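PDB 1QQR: streptokinase domain B from Streptococcus dysgalactiae subsp. equisimilis, which belongs to streptokinase, a non-proteolytic plasminogen activator that sets off fibrinolysis, and probably contributes to its recognition of plasminogen. Local coordinates for residues Q47-Q52 with Q89-R94; S55-N60 with Y64-R69; K6-E11 with Y93-R98. All blocks are in the same frame, centred on the assembly; numbering follows the deposited sequence.

All three contacts tie parts of one small domain of the staphylokinase/streptokinase family together. Helix 46-60 serves contacts 1 and 2, whose centres are about 15 Å apart and which touch directly where L50 packs on I66 and F91 on R69. Strand 92-94 belongs to both contact 1 and contact 3, their centres also about 15 Å apart. Contacts 2 and 3, with centres about 25 Å apart, lie on opposite sides of the chain's centre, yet both reach the same mixed sheet. Along the chain contact 2 is local and nested inside the loops closed by the other two. Segment 89-98 is thereby fastened to the helix by contact 1 and to strand 8-18 of the sheet by contact 3.

Contact 1 of 3, residues Q47-Q52 with Q89-R94; sequences QELLAQ and QEFTYR
The amide of Q47 and the carboxylate of E90 lie stacked, their planes 21° apart, while the F91 ring takes L49 at its edge. In the first pair the amide oxygen does the touching: Q47 OE1 sits 3.6 Å from E90 CD and equally far from E90 OE2. This is van der Waals packing without a hydrogen bond, and no attraction is expected between the two oxygens. The side chains cross at about a right angle, and a bend at chi2 (87°) brings the amide of Q47 over the carboxylate. E90 OE2 is hydrogen-bonded to the hydroxyl of S46, which also bonds F91 N and probably helps fix the carboxylate's rotation. The second pair is apolar and buried. L49 CD1 lies near the plane of the F91 ring, 3.8 Å from F91 CE1. A chi1 of 59° sets the ring between the backbone N and carbonyl carbon of F91, bringing its CE1-CZ edge to L49. Strand 92-94 pairs antiparallel with strand 43-45, which leads directly into helix 46-60, and L49 and F91 both reach E122 of strand 111-128, while F91 also packs on R69 and S72 of strand 64-76.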
loop_
_atom_site.group_PDB
_atom_site.type_symbol
_atom_site.label_atom_id
_atom_site.label_comp_id
_atom_site.label_asym_id
_atom_site.label_seq_id
_atom_site.Cartn_x
_atom_site.Cartn_y
_atom_site.Cartn_z
ATOM N N GLN A 47 0.247 -2.570 -11.953
ATOM C CA GLN A 47 -0.413 -1.542 -12.769
ATOM C C GLN A 47 -1.619 -0.950 -12.055
ATOM O O GLN A 47 -1.872 0.249 -12.131
ATOM C CB GLN A 47 -0.845 -2.091 -14.135
ATOM C CG GLN A 47 0.316 -2.414 -15.069
ATOM C CD GLN A 47 0.859 -3.805 -14.871
ATOM O OE1 GLN A 47 1.752 -4.235 -15.597
ATOM N NE2 GLN A 47 0.329 -4.520 -13.889
ATOM N N GLU A 48 -2.370 -1.797 -11.367
ATOM C CA GLU A 48 -3.525 -1.330 -10.613
ATOM C C GLU A 48 -3.090 -0.404 -9.480
ATOM O O GLU A 48 -3.756 0.589 -9.196
ATOM C CB GLU A 48 -4.276 -2.510 -10.014
ATOM C CG GLU A 48 -4.775 -3.496 -11.061
ATOM C CD GLU A 48 -5.538 -4.660 -10.439
ATOM O OE1 GLU A 48 -6.762 -4.757 -10.682
ATOM O OE2 GLU A 48 -4.912 -5.462 -9.708
ATOM N N LEU A 49 -1.978 -0.739 -8.829
ATOM C CA LEU A 49 -1.491 0.079 -7.721
ATOM C C LEU A 49 -1.017 1.436 -8.256
ATOM O O LEU A 49 -1.297 2.493 -7.645
ATOM C CB LEU A 49 -0.372 -0.652 -6.961
ATOM C CG LEU A 49 -0.830 -1.924 -6.230
ATOM C CD1 LEU A 49 0.362 -2.552 -5.535
ATOM C CD2 LEU A 49 -1.927 -1.597 -5.199
ATOM N N LEU A 50 -0.333 1.408 -9.403
ATOM C CA LEU A 50 0.120 2.650 -10.033
ATOM C C LEU A 50 -1.083 3.534 -10.324
ATOM O O LEU A 50 -1.042 4.739 -10.069
ATOM C CB LEU A 50 0.853 2.391 -11.355
ATOM C CG LEU A 50 1.170 3.681 -12.144
ATOM C CD1 LEU A 50 2.311 4.452 -11.496
ATOM C CD2 LEU A 50 1.570 3.316 -13.539
ATOM N N ALA A 51 -2.164 2.945 -10.834
ATOM C CA ALA A 51 -3.336 3.742 -11.162
ATOM C C ALA A 51 -3.858 4.391 -9.894
ATOM O O ALA A 51 -4.250 5.561 -9.898
ATOM C CB ALA A 51 -4.429 2.878 -11.831
ATOM N N GLN A 52 -3.862 3.627 -8.805
ATOM C CA GLN A 52 -4.316 4.142 -7.521
ATOM C C GLN A 52 -3.427 5.295 -7.048
ATOM O O GLN A 52 -3.910 6.341 -6.627
ATOM C CB GLN A 52 -4.277 3.034 -6.461
ATOM C CG GLN A 52 -5.593 2.358 -6.211
ATOM C CD GLN A 52 -6.698 3.351 -5.911
ATOM O OE1 GLN A 52 -6.562 4.241 -5.047
ATOM N NE2 GLN A 52 -7.802 3.211 -6.629
ATOM N N GLN A 89 10.317 -4.168 -11.414
ATOM C CA GLN A 89 9.639 -4.954 -12.439
ATOM C C GLN A 89 8.169 -4.990 -12.062
ATOM O O GLN A 89 7.827 -4.789 -10.899
ATOM C CB GLN A 89 10.203 -6.376 -12.480
ATOM C CG GLN A 89 10.014 -7.127 -11.181
ATOM C CD GLN A 89 10.674 -8.498 -11.164
ATOM O OE1 GLN A 89 11.885 -8.609 -11.286
ATOM N NE2 GLN A 89 9.873 -9.546 -11.000
ATOM N N GLU A 90 7.296 -5.208 -13.041
ATOM C CA GLU A 90 5.870 -5.296 -12.756
ATOM C C GLU A 90 5.672 -6.521 -11.869
ATOM O O GLU A 90 6.487 -7.445 -11.888
ATOM C CB GLU A 90 5.081 -5.438 -14.047
ATOM C CG GLU A 90 5.291 -4.268 -14.991
ATOM C CD GLU A 90 4.851 -2.933 -14.406
ATOM O OE1 GLU A 90 5.090 -1.891 -15.051
ATOM O OE2 GLU A 90 4.255 -2.912 -13.310
ATOM N N PHE A 91 4.614 -6.525 -11.071
ATOM C CA PHE A 91 4.376 -7.649 -10.184
ATOM C C PHE A 91 2.901 -7.887 -9.920
ATOM O O PHE A 91 2.056 -7.056 -10.233
ATOM C CB PHE A 91 5.100 -7.416 -8.843
ATOM C CG PHE A 91 4.670 -6.143 -8.104
ATOM C CD1 PHE A 91 3.402 -6.028 -7.530
ATOM C CD2 PHE A 91 5.551 -5.071 -7.969
ATOM C CE1 PHE A 91 3.021 -4.867 -6.831
ATOM C CE2 PHE A 91 5.178 -3.907 -7.275
ATOM C CZ PHE A 91 3.908 -3.808 -6.705
ATOM N N THR A 92 2.605 -9.037 -9.339
ATOM C CA THR A 92 1.247 -9.364 -8.951
ATOM C C THR A 92 1.343 -9.785 -7.486
ATOM O O THR A 92 2.282 -10.462 -7.081
ATOM C CB THR A 92 0.668 -10.555 -9.740
ATOM O OG1 THR A 92 1.572 -11.653 -9.629
ATOM C CG2 THR A 92 0.447 -10.204 -11.204
ATOM N N TYR A 93 0.395 -9.343 -6.679
ATOM C CA TYR A 93 0.385 -9.742 -5.289
ATOM C C TYR A 93 -0.857 -10.594 -5.108
ATOM O O TYR A 93 -1.971 -10.186 -5.470
ATOM C CB TYR A 93 0.311 -8.543 -4.349
ATOM C CG TYR A 93 -0.078 -8.963 -2.941
ATOM C CD1 TYR A 93 0.722 -9.848 -2.211
ATOM C CD2 TYR A 93 -1.276 -8.535 -2.371
ATOM C CE1 TYR A 93 0.327 -10.294 -0.944
ATOM C CE2 TYR A 93 -1.681 -8.985 -1.108
ATOM C CZ TYR A 93 -0.881 -9.861 -0.404
ATOM O OH TYR A 93 -1.306 -10.347 0.818
ATOM N N ARG A 94 -0.659 -11.780 -4.552
ATOM C CA ARG A 94 -1.756 -12.712 -4.304
ATOM C C ARG A 94 -2.084 -12.579 -2.825
ATOM O O ARG A 94 -1.196 -12.663 -1.988
ATOM C CB ARG A 94 -1.298 -14.143 -4.623
ATOM C CG ARG A 94 -2.380 -15.188 -4.517
ATOM C CD ARG A 94 -1.779 -16.591 -4.440
ATOM N NE ARG A 94 -2.809 -17.623 -4.308
ATOM C CZ ARG A 94 -2.584 -18.867 -3.891
ATOM N NH1 ARG A 94 -1.358 -19.253 -3.554
ATOM N NH2 ARG A 94 -3.592 -19.727 -3.814
#

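Contact 2 of 3, residues S55-N60 with Y64-R69; sequences SILNKN and YTIYER
L57 sends CG out opposite its own backbone N (chi1 -180°), and the turn at its second torsion carries CD2 onto the backbone of the strand that follows. There L57 CD2 lies 3.5 Å from T65 C and 3.6 Å from I66 N, against the peptide joining the two residues. I66 bends to meet it: a chi2 of -68° folds CD1 of I66 back to 4.2 Å from L57 CD2. On the other flank Y64 offers its CB, 4.2 Å from both CD1 and CD2 of L57; the two side chains cross at about a right angle, and the tyrosine ring goes on to pack on P18 and V126. Its hydroxyl is hydrogen-bonded to D22, and its ring is edge-to-face (T-shaped) with that of F25. No hydrogen bond joins the two segments. Instead the amide of I66, close to the L57 methyl, is satisfied by OE1 of Q54 from the preceding turn of the same helix. L57 also touches F16 of strand 8-18 and V126 of strand 111-128, which buries it between helix and sheet. Helix 55-60 and strand 64-69 run roughly antiparallel, their N-to-C directions 151° apart and their axes 8.2 Å apart at closest. The chain thus makes a tight helix-to-strand reversal, the helix packing on the sheet of a staphylokinase/streptokinase-type domain, and a classic beta bulge follows where Y67 and E68 both face Y125.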
loop_
_atom_site.group_PDB
_atom_site.type_symbol
_atom_site.label_atom_id
_atom_site.label_comp_id
_atom_site.label_asym_id
_atom_site.label_seq_id
_atom_site.Cartn_x
_atom_site.Cartn_y
_atom_site.Cartn_z
ATOM N N SER A 55 -3.847 8.471 -9.148
ATOM C CA SER A 55 -5.069 9.204 -8.859
ATOM C C SER A 55 -4.971 9.920 -7.510
ATOM O O SER A 55 -5.427 11.061 -7.367
ATOM C CB SER A 55 -6.299 8.280 -8.934
ATOM O OG SER A 55 -6.642 7.697 -7.688
ATOM N N ILE A 56 -4.361 9.280 -6.519
ATOM C CA ILE A 56 -4.216 9.937 -5.226
ATOM C C ILE A 56 -3.296 11.150 -5.385
ATOM O O ILE A 56 -3.557 12.215 -4.818
ATOM C CB ILE A 56 -3.636 8.983 -4.195
ATOM C CG1 ILE A 56 -4.717 7.975 -3.796
ATOM C CG2 ILE A 56 -3.095 9.760 -3.009
ATOM C CD1 ILE A 56 -4.262 6.926 -2.841
ATOM N N LEU A 57 -2.230 10.977 -6.173
ATOM C CA LEU A 57 -1.271 12.044 -6.444
ATOM C C LEU A 57 -1.983 13.226 -7.115
ATOM O O LEU A 57 -1.720 14.375 -6.788
ATOM C CB LEU A 57 -0.137 11.546 -7.361
ATOM C CG LEU A 57 0.919 12.617 -7.683
ATOM C CD1 LEU A 57 1.596 13.068 -6.372
ATOM C CD2 LEU A 57 1.963 12.074 -8.658
ATOM N N ASN A 58 -2.882 12.942 -8.049
ATOM C CA ASN A 58 -3.618 14.004 -8.726
ATOM C C ASN A 58 -4.409 14.835 -7.730
ATOM O O ASN A 58 -4.323 16.059 -7.745
ATOM C CB ASN A 58 -4.575 13.429 -9.778
ATOM C CG ASN A 58 -3.849 12.921 -11.019
ATOM O OD1 ASN A 58 -4.440 12.231 -11.862
ATOM N ND2 ASN A 58 -2.565 13.265 -11.143
ATOM N N LYS A 59 -5.166 14.182 -6.851
ATOM C CA LYS A 59 -5.966 14.917 -5.878
ATOM C C LYS A 59 -5.135 15.748 -4.915
ATOM O O LYS A 59 -5.368 16.940 -4.777
ATOM C CB LYS A 59 -6.847 13.978 -5.058
ATOM C CG LYS A 59 -7.811 13.136 -5.867
ATOM C CD LYS A 59 -8.637 12.229 -4.938
ATOM C CE LYS A 59 -9.570 11.294 -5.707
ATOM N NZ LYS A 59 -10.372 10.426 -4.788
ATOM N N ASN A 60 -4.162 15.133 -4.254
ATOM C CA ASN A 60 -3.348 15.861 -3.282
ATOM C C ASN A 60 -2.256 16.745 -3.843
ATOM O O ASN A 60 -1.888 17.727 -3.216
ATOM C CB ASN A 60 -2.700 14.901 -2.289
ATOM C CG ASN A 60 -3.708 14.051 -1.558
ATOM O OD1 ASN A 60 -4.820 14.492 -1.264
ATOM N ND2 ASN A 60 -3.317 12.830 -1.238
ATOM N N TYR A 64 1.928 17.299 -10.359
ATOM C CA TYR A 64 2.990 16.302 -10.236
ATOM C C TYR A 64 2.569 15.007 -10.899
ATOM O O TYR A 64 1.387 14.777 -11.115
ATOM C CB TYR A 64 3.310 16.011 -8.770
ATOM C CG TYR A 64 4.179 17.039 -8.088
ATOM C CD1 TYR A 64 3.652 18.247 -7.642
ATOM C CD2 TYR A 64 5.536 16.805 -7.895
ATOM C CE1 TYR A 64 4.457 19.198 -7.020
ATOM C CE2 TYR A 64 6.355 17.753 -7.277
ATOM C CZ TYR A 64 5.809 18.942 -6.841
ATOM O OH TYR A 64 6.611 19.866 -6.212
ATOM N N THR A 65 3.544 14.163 -11.222
ATOM C CA THR A 65 3.279 12.865 -11.837
ATOM C C THR A 65 4.236 11.838 -11.251
ATOM O O THR A 65 5.287 12.200 -10.733
ATOM C CB THR A 65 3.500 12.881 -13.371
ATOM O OG1 THR A 65 3.428 11.532 -13.878
ATOM C CG2 THR A 65 4.859 13.439 -13.714
ATOM N N ILE A 66 3.860 10.563 -11.330
ATOM C CA ILE A 66 4.692 9.481 -10.837
ATOM C C ILE A 66 5.912 9.463 -11.732
ATOM O O ILE A 66 5.796 9.543 -12.950
ATOM C CB ILE A 66 4.043 8.089 -11.009
ATOM C CG1 ILE A 66 2.741 7.989 -10.226
ATOM C CG2 ILE A 66 5.031 7.009 -10.580
ATOM C CD1 ILE A 66 2.907 8.019 -8.767
ATOM N N TYR A 67 7.083 9.349 -11.131
ATOM C CA TYR A 67 8.296 9.281 -11.904
ATOM C C TYR A 67 8.657 7.817 -11.822
ATOM O O TYR A 67 8.760 7.147 -12.836
ATOM C CB TYR A 67 9.416 10.152 -11.315
ATOM C CG TYR A 67 10.685 9.938 -12.094
ATOM C CD1 TYR A 67 10.716 10.176 -13.470
ATOM C CD2 TYR A 67 11.800 9.355 -11.502
ATOM C CE1 TYR A 67 11.819 9.823 -14.236
ATOM C CE2 TYR A 67 12.911 8.994 -12.261
ATOM C CZ TYR A 67 12.912 9.226 -13.630
ATOM O OH TYR A 67 13.984 8.832 -14.401
ATOM N N GLU A 68 8.846 7.311 -10.609
ATOM C CA GLU A 68 9.133 5.907 -10.481
ATOM C C GLU A 68 8.858 5.354 -9.091
ATOM O O GLU A 68 8.903 6.072 -8.093
ATOM C CB GLU A 68 10.573 5.604 -10.919
ATOM C CG GLU A 68 11.660 5.997 -9.949
ATOM C CD GLU A 68 13.033 5.509 -10.415
ATOM O OE1 GLU A 68 13.868 5.179 -9.543
ATOM O OE2 GLU A 68 13.272 5.459 -11.647
ATOM N N ARG A 69 8.565 4.061 -9.055
ATOM C CA ARG A 69 8.267 3.357 -7.827
ATOM C C ARG A 69 9.558 3.060 -7.065
ATOM O O ARG A 69 10.556 2.675 -7.652
ATOM C CB ARG A 69 7.524 2.044 -8.147
ATOM C CG ARG A 69 7.212 1.213 -6.894
ATOM C CD ARG A 69 6.560 -0.119 -7.247
ATOM N NE ARG A 69 5.150 0.060 -7.577
ATOM C CZ ARG A 69 4.632 -0.032 -8.797
ATOM N NH1 ARG A 69 5.404 -0.308 -9.846
ATOM N NH2 ARG A 69 3.331 0.147 -8.965
#

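Contact 3 of 3, residues K6-E11 with Y93-R98; sequences KSVDVE and YRVKNR
V8 and V95 point at each other tip to tip, and R98 crosses V8 at about a right angle with its flat guanidinium turned face-on. Between the valines, CB of V8 is 3.7 Å from CG1 of V95. V8 CG2 is shared: it touches that same V95 methyl and also lies over the centre of the guanidinium of R98, 3.7 Å above its plane. V8 CG1 sits alongside, 4.0 Å from both NH1 and NH2 of R98. R98 is bent at chi3 (69°), which folds its end back on its own loop. There NE of R98 donates to K96 O at 3.1 Å and NH2 of R98 to the same K96 O at 3.2 Å, both from one face of the carbonyl plane, so the side-on grip holds the group flat against V8. Close by, the K96 amide donates to the Y93 hydroxyl in a nearly straight bond, 167° at the hydrogen. The outer nitrogens carry salt bridges, NH2 to OD1 of D118 and NH1 to D77, and OD2 of D118 bonds the Y93 hydroxyl, so one carboxylate joins R98 and Y93. This buried arginine thus has a polar edge, whose two carboxylates would probably keep it charged, and an apolar face that takes V8.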
loop_
_atom_site.group_PDB
_atom_site.type_symbol
_atom_site.label_atom_id
_atom_site.label_comp_id
_atom_site.label_asym_id
_atom_site.label_seq_id
_atom_site.Cartn_x
_atom_site.Cartn_y
_atom_site.Cartn_z
ATOM N N LYS A 6 -11.815 -15.470 6.086
ATOM C CA LYS A 6 -12.910 -15.474 5.135
ATOM C C LYS A 6 -12.869 -14.269 4.199
ATOM O O LYS A 6 -13.562 -14.227 3.173
ATOM C CB LYS A 6 -14.228 -15.482 5.918
ATOM C CG LYS A 6 -14.274 -16.604 6.969
ATOM C CD LYS A 6 -15.319 -16.374 8.050
ATOM C CE LYS A 6 -15.137 -17.381 9.184
ATOM N NZ LYS A 6 -16.028 -17.107 10.353
ATOM N N SER A 7 -12.032 -13.298 4.546
ATOM C CA SER A 7 -11.952 -12.075 3.778
ATOM C C SER A 7 -10.704 -11.313 4.176
ATOM O O SER A 7 -10.191 -11.481 5.280
ATOM C CB SER A 7 -13.159 -11.216 4.128
ATOM O OG SER A 7 -13.786 -10.707 2.984
ATOM N N VAL A 8 -10.211 -10.470 3.283
ATOM C CA VAL A 8 -9.072 -9.643 3.629
ATOM C C VAL A 8 -9.330 -8.233 3.118
ATOM O O VAL A 8 -9.465 -8.022 1.911
ATOM C CB VAL A 8 -7.769 -10.198 3.052
ATOM C CG1 VAL A 8 -6.631 -9.210 3.264
ATOM C CG2 VAL A 8 -7.431 -11.479 3.755
ATOM N N ASP A 9 -9.466 -7.277 4.033
ATOM C CA ASP A 9 -9.675 -5.883 3.609
ATOM C C ASP A 9 -8.295 -5.407 3.194
ATOM O O ASP A 9 -7.358 -5.444 4.002
ATOM C CB ASP A 9 -10.137 -4.973 4.754
ATOM C CG ASP A 9 -11.562 -5.228 5.178
ATOM O OD1 ASP A 9 -12.355 -5.693 4.340
ATOM O OD2 ASP A 9 -11.881 -4.936 6.350
ATOM N N VAL A 10 -8.155 -4.984 1.945
ATOM C CA VAL A 10 -6.864 -4.509 1.479
ATOM C C VAL A 10 -6.807 -2.993 1.588
ATOM O O VAL A 10 -7.500 -2.276 0.855
ATOM C CB VAL A 10 -6.596 -4.925 0.010
ATOM C CG1 VAL A 10 -5.212 -4.457 -0.429
ATOM C CG2 VAL A 10 -6.705 -6.422 -0.134
ATOM N N GLU A 11 -6.001 -2.517 2.530
ATOM C CA GLU A 11 -5.823 -1.093 2.712
ATOM C C GLU A 11 -4.551 -0.625 2.004
ATOM O O GLU A 11 -3.579 -1.378 1.832
ATOM C CB GLU A 11 -5.781 -0.742 4.194
ATOM C CG GLU A 11 -7.163 -0.687 4.817
ATOM C CD GLU A 11 -7.128 -0.639 6.336
ATOM O OE1 GLU A 11 -6.343 0.147 6.904
ATOM O OE2 GLU A 11 -7.899 -1.384 6.970
ATOM N N TYR A 93 0.395 -9.343 -6.679
ATOM C CA TYR A 93 0.385 -9.742 -5.289
ATOM C C TYR A 93 -0.857 -10.594 -5.108
ATOM O O TYR A 93 -1.971 -10.186 -5.470
ATOM C CB TYR A 93 0.311 -8.543 -4.349
ATOM C CG TYR A 93 -0.078 -8.963 -2.941
ATOM C CD1 TYR A 93 0.722 -9.848 -2.211
ATOM C CD2 TYR A 93 -1.276 -8.535 -2.371
ATOM C CE1 TYR A 93 0.327 -10.294 -0.944
ATOM C CE2 TYR A 93 -1.681 -8.985 -1.108
ATOM C CZ TYR A 93 -0.881 -9.861 -0.404
ATOM O OH TYR A 93 -1.306 -10.347 0.818
ATOM N N ARG A 94 -0.659 -11.780 -4.552
ATOM C CA ARG A 94 -1.756 -12.712 -4.304
ATOM C C ARG A 94 -2.084 -12.579 -2.825
ATOM O O ARG A 94 -1.196 -12.663 -1.988
ATOM C CB ARG A 94 -1.298 -14.143 -4.623
ATOM C CG ARG A 94 -2.380 -15.188 -4.517
ATOM C CD ARG A 94 -1.779 -16.591 -4.440
ATOM N NE ARG A 94 -2.809 -17.623 -4.308
ATOM C CZ ARG A 94 -2.584 -18.867 -3.891
ATOM N NH1 ARG A 94 -1.358 -19.253 -3.554
ATOM N NH2 ARG A 94 -3.592 -19.727 -3.814
ATOM N N VAL A 95 -3.346 -12.353 -2.494
ATOM C CA VAL A 95 -3.702 -12.214 -1.090
ATOM C C VAL A 95 -3.354 -13.484 -0.352
ATOM O O VAL A 95 -3.998 -14.519 -0.522
ATOM C CB VAL A 95 -5.177 -11.904 -0.922
ATOM C CG1 VAL A 95 -5.522 -11.824 0.550
ATOM C CG2 VAL A 95 -5.495 -10.595 -1.618
ATOM N N LYS A 96 -2.301 -13.373 0.449
ATOM C CA LYS A 96 -1.738 -14.443 1.266
ATOM C C LYS A 96 -2.762 -15.180 2.148
ATOM O O LYS A 96 -3.643 -14.562 2.750
ATOM C CB LYS A 96 -0.632 -13.820 2.117
ATOM C CG LYS A 96 0.180 -14.728 2.978
ATOM C CD LYS A 96 1.189 -13.870 3.735
ATOM C CE LYS A 96 1.962 -14.643 4.799
ATOM N NZ LYS A 96 3.194 -15.320 4.266
ATOM N N ASN A 97 -2.636 -16.507 2.204
ATOM C CA ASN A 97 -3.522 -17.358 3.005
ATOM C C ASN A 97 -3.229 -17.117 4.473
ATOM O O ASN A 97 -2.079 -16.899 4.867
ATOM C CB ASN A 97 -3.280 -18.842 2.692
ATOM C CG ASN A 97 -4.453 -19.727 3.077
ATOM O OD1 ASN A 97 -5.471 -19.262 3.604
ATOM N ND2 ASN A 97 -4.321 -21.016 2.803
ATOM N N ARG A 98 -4.266 -17.154 5.292
ATOM C CA ARG A 98 -4.057 -16.923 6.704
ATOM C C ARG A 98 -5.194 -17.403 7.584
ATOM O O ARG A 98 -6.332 -17.643 7.143
ATOM C CB ARG A 98 -3.827 -15.420 6.970
ATOM C CG ARG A 98 -5.116 -14.588 6.874
ATOM C CD ARG A 98 -4.841 -13.108 6.634
ATOM N NE ARG A 98 -4.297 -12.840 5.300
ATOM C CZ ARG A 98 -3.827 -11.657 4.898
ATOM N NH1 ARG A 98 -3.814 -10.621 5.730
ATOM N NH2 ARG A 98 -3.408 -11.492 3.642
#